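Local coordinates for protein diol-dehydratase (Roseburia inulinivorans, PDB 5I2A) that probably acts as a B12-independent glycyl radical lyase that dehydrates 1,2-propanediol, at residues A[5-9]-A[308-312]. Sequence-based numbering, arbitrary orientation.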
ATOM      1  N   ASP A   5       2.039  -7.062 -52.493  1.00 30.37           N
ATOM      2  CA  ASP A   5       2.763  -7.990 -53.363  1.00 33.69           C
ATOM      3  C   ASP A   5       3.162  -9.241 -52.584  1.00 33.41           C
ATOM      4  O   ASP A   5       4.162  -9.238 -51.861  1.00 33.58           O
ATOM      5  CB  ASP A   5       4.002  -7.311 -53.962  1.00 32.31           C
ATOM      6  CG  ASP A   5       4.850  -8.250 -54.823  1.00 37.58           C
ATOM      7  OD1 ASP A   5       4.424  -9.383 -55.132  1.00 35.98           O
ATOM      8  OD2 ASP A   5       5.963  -7.834 -55.205  1.00 41.41           O
ATOM      9  N   SER A   6       2.400 -10.315 -52.767  1.00 29.31           N
ATOM     10  CA  SER A   6       2.543 -11.519 -51.955  1.00 25.59           C
ATOM     11  C   SER A   6       3.689 -12.461 -52.341  1.00 28.69           C
ATOM     12  O   SER A   6       3.842 -13.518 -51.729  1.00 27.40           O
ATOM     13  CB  SER A   6       1.230 -12.310 -51.973  1.00 24.55           C
ATOM     14  OG  SER A   6       0.953 -12.840 -53.253  1.00 33.26           O
ATOM     15  N   THR A   7       4.490 -12.104 -53.340  1.00 30.43           N
ATOM     16  CA  THR A   7       5.616 -12.962 -53.700  1.00 29.14           C
ATOM     17  C   THR A   7       6.611 -12.988 -52.534  1.00 28.04           C
ATOM     18  O   THR A   7       6.958 -11.941 -51.993  1.00 28.34           O
ATOM     19  CB  THR A   7       6.334 -12.498 -54.997  1.00 29.51           C
ATOM     20  OG1 THR A   7       7.000 -11.258 -54.766  1.00 45.43           O
ATOM     21  CG2 THR A   7       5.353 -12.322 -56.136  1.00 27.15           C
ATOM     22  N   PRO A   8       7.047 -14.191 -52.131  1.00 23.57           N
ATOM     23  CA  PRO A   8       8.016 -14.358 -51.038  1.00 24.45           C
ATOM     24  C   PRO A   8       9.356 -13.698 -51.350  1.00 32.05           C
ATOM     25  O   PRO A   8       9.862 -13.840 -52.461  1.00 27.24           O
ATOM     26  CB  PRO A   8       8.174 -15.881 -50.933  1.00 28.03           C
ATOM     27  CG  PRO A   8       6.908 -16.433 -51.492  1.00 32.29           C
ATOM     28  CD  PRO A   8       6.500 -15.479 -52.587  1.00 23.87           C
ATOM     29  N   ILE A   9       9.913 -12.990 -50.373  1.00 24.89           N
ATOM     30  CA  ILE A   9      11.183 -12.292 -50.528  1.00 22.31           C
ATOM     31  C   ILE A   9      12.333 -13.216 -50.125  1.00 24.99           C
ATOM     32  O   ILE A   9      12.175 -14.048 -49.237  1.00 25.54           O
ATOM     33  CB  ILE A   9      11.188 -11.003 -49.687  1.00 23.62           C
ATOM     34  CG1 ILE A   9      10.090 -10.060 -50.183  1.00 22.88           C
ATOM     35  CG2 ILE A   9      12.520 -10.313 -49.747  1.00 22.34           C
ATOM     36  CD1 ILE A   9       9.760  -8.948 -49.215  1.00 23.58           C
ATOM     37  N   THR A 308      14.819  -1.471 -49.658  1.00 23.13           N
ATOM     38  CA  THR A 308      14.356  -2.541 -50.539  1.00 25.01           C
ATOM     39  C   THR A 308      13.515  -3.564 -49.792  1.00 25.31           C
ATOM     40  O   THR A 308      13.627  -3.700 -48.569  1.00 26.94           O
ATOM     41  CB  THR A 308      15.527  -3.290 -51.196  1.00 24.06           C
ATOM     42  OG1 THR A 308      16.342  -3.882 -50.183  1.00 26.03           O
ATOM     43  CG2 THR A 308      16.378  -2.349 -52.043  1.00 23.70           C
ATOM     44  N   ARG A 309      12.686  -4.292 -50.530  1.00 22.96           N
ATOM     45  CA  ARG A 309      11.943  -5.398 -49.951  1.00 27.21           C
ATOM     46  C   ARG A 309      12.897  -6.424 -49.331  1.00 25.46           C
ATOM     47  O   ARG A 309      12.619  -6.997 -48.274  1.00 22.10           O
ATOM     48  CB  ARG A 309      11.055  -6.054 -51.003  1.00 26.24           C
ATOM     49  CG  ARG A 309       9.824  -5.219 -51.351  1.00 28.20           C
ATOM     50  CD  ARG A 309       9.046  -5.800 -52.513  1.00 31.68           C
ATOM     51  NE  ARG A 309       7.908  -6.605 -52.077  1.00 45.64           N
ATOM     52  CZ  ARG A 309       7.813  -7.908 -52.287  1.00 36.88           C
ATOM     53  NH1 ARG A 309       8.787  -8.527 -52.926  1.00 47.36           N
ATOM     54  NH2 ARG A 309       6.754  -8.589 -51.875  1.00 34.52           N
ATOM     55  N   GLU A 310      14.034  -6.629 -49.974  1.00 20.17           N
ATOM     56  CA  GLU A 310      14.970  -7.643 -49.517  1.00 21.09           C
ATOM     57  C   GLU A 310      15.562  -7.272 -48.158  1.00 19.59           C
ATOM     58  O   GLU A 310      15.725  -8.131 -47.292  1.00 21.86           O
ATOM     59  CB  GLU A 310      16.098  -7.857 -50.541  1.00 24.71           C
ATOM     60  CG  GLU A 310      15.698  -8.647 -51.783  1.00 24.41           C
ATOM     61  CD  GLU A 310      14.693  -7.901 -52.638  1.00 26.43           C
ATOM     62  OE1 GLU A 310      13.743  -8.531 -53.142  1.00 29.44           O
ATOM     63  OE2 GLU A 310      14.852  -6.677 -52.789  1.00 27.56           O
ATOM     64  N   TYR A 311      15.901  -6.003 -47.978  1.00 21.33           N
ATOM     65  CA  TYR A 311      16.509  -5.573 -46.726  1.00 25.37           C
ATOM     66  C   TYR A 311      15.470  -5.530 -45.613  1.00 22.25           C
ATOM     67  O   TYR A 311      15.772  -5.862 -44.462  1.00 20.20           O
ATOM     68  CB  TYR A 311      17.171  -4.205 -46.871  1.00 22.68           C
ATOM     69  CG  TYR A 311      17.977  -3.816 -45.653  1.00 23.77           C
ATOM     70  CD1 TYR A 311      19.048  -4.597 -45.231  1.00 24.89           C
ATOM     71  CD2 TYR A 311      17.669  -2.676 -44.924  1.00 22.30           C
ATOM     72  CE1 TYR A 311      19.796  -4.249 -44.125  1.00 18.69           C
ATOM     73  CE2 TYR A 311      18.412  -2.320 -43.811  1.00 22.02           C
ATOM     74  CZ  TYR A 311      19.468  -3.113 -43.418  1.00 20.36           C
ATOM     75  OH  TYR A 311      20.196  -2.774 -42.312  1.00 21.69           O
ATOM     76  N   ALA A 312      14.257  -5.120 -45.967  1.00 17.60           N
ATOM     77  CA  ALA A 312      13.144  -5.136 -45.028  1.00 21.38           C
ATOM     78  C   ALA A 312      12.896  -6.552 -44.506  1.00 20.56           C
ATOM     79  O   ALA A 312      12.702  -6.744 -43.310  1.00 18.81           O
ATOM     80  CB  ALA A 312      11.886  -4.583 -45.672  1.00 16.76           C
TER
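Arg309 reaches from the first turn of helix 309-323 into the N-terminal loop 5-9, where its guanidinium lies between Ile9 and Asp5. Arg309 CB packs against Ile9 CD1 at 3.6 Å, near the helix backbone, where Ile9 CG2 also touches Glu310 CA. A bend at chi3 (98°) turns the outer half of the chain, placing NE between Ile9 CD1 and Asp5 OD2 and bringing the guanidinium against the CG1-CD1 arm of Ile9, with Ile9 CG1 3.4 Å from Arg309 NH1. Over the opposite face the Asp5 carboxylate is stacked, the planes only 12° apart; Asp5 OD2 stands 3.5 Å from Arg309 NH2, a salt bridge through charge rather than a directed hydrogen bond. The contact joins the loop before helix 14-22 to a helix start N-capped by Thr308, and Ile9 also rests on Met366 of helix 362-374. Asp5 forms an Asx turn, OD1 taking Thr7 N and OG1 from one face. Replacing Asp5 by an alanine is likely to leave one guanidinium face without its countercharge and both Thr7 donors without their shared acceptor. At the tip, Arg309 NH2 makes a weak but fairly straight in-plane bond to Thr7 O (3.4 Å, 166°). Arg309 NH2 also comes within 2.7 Å of Asp5 O.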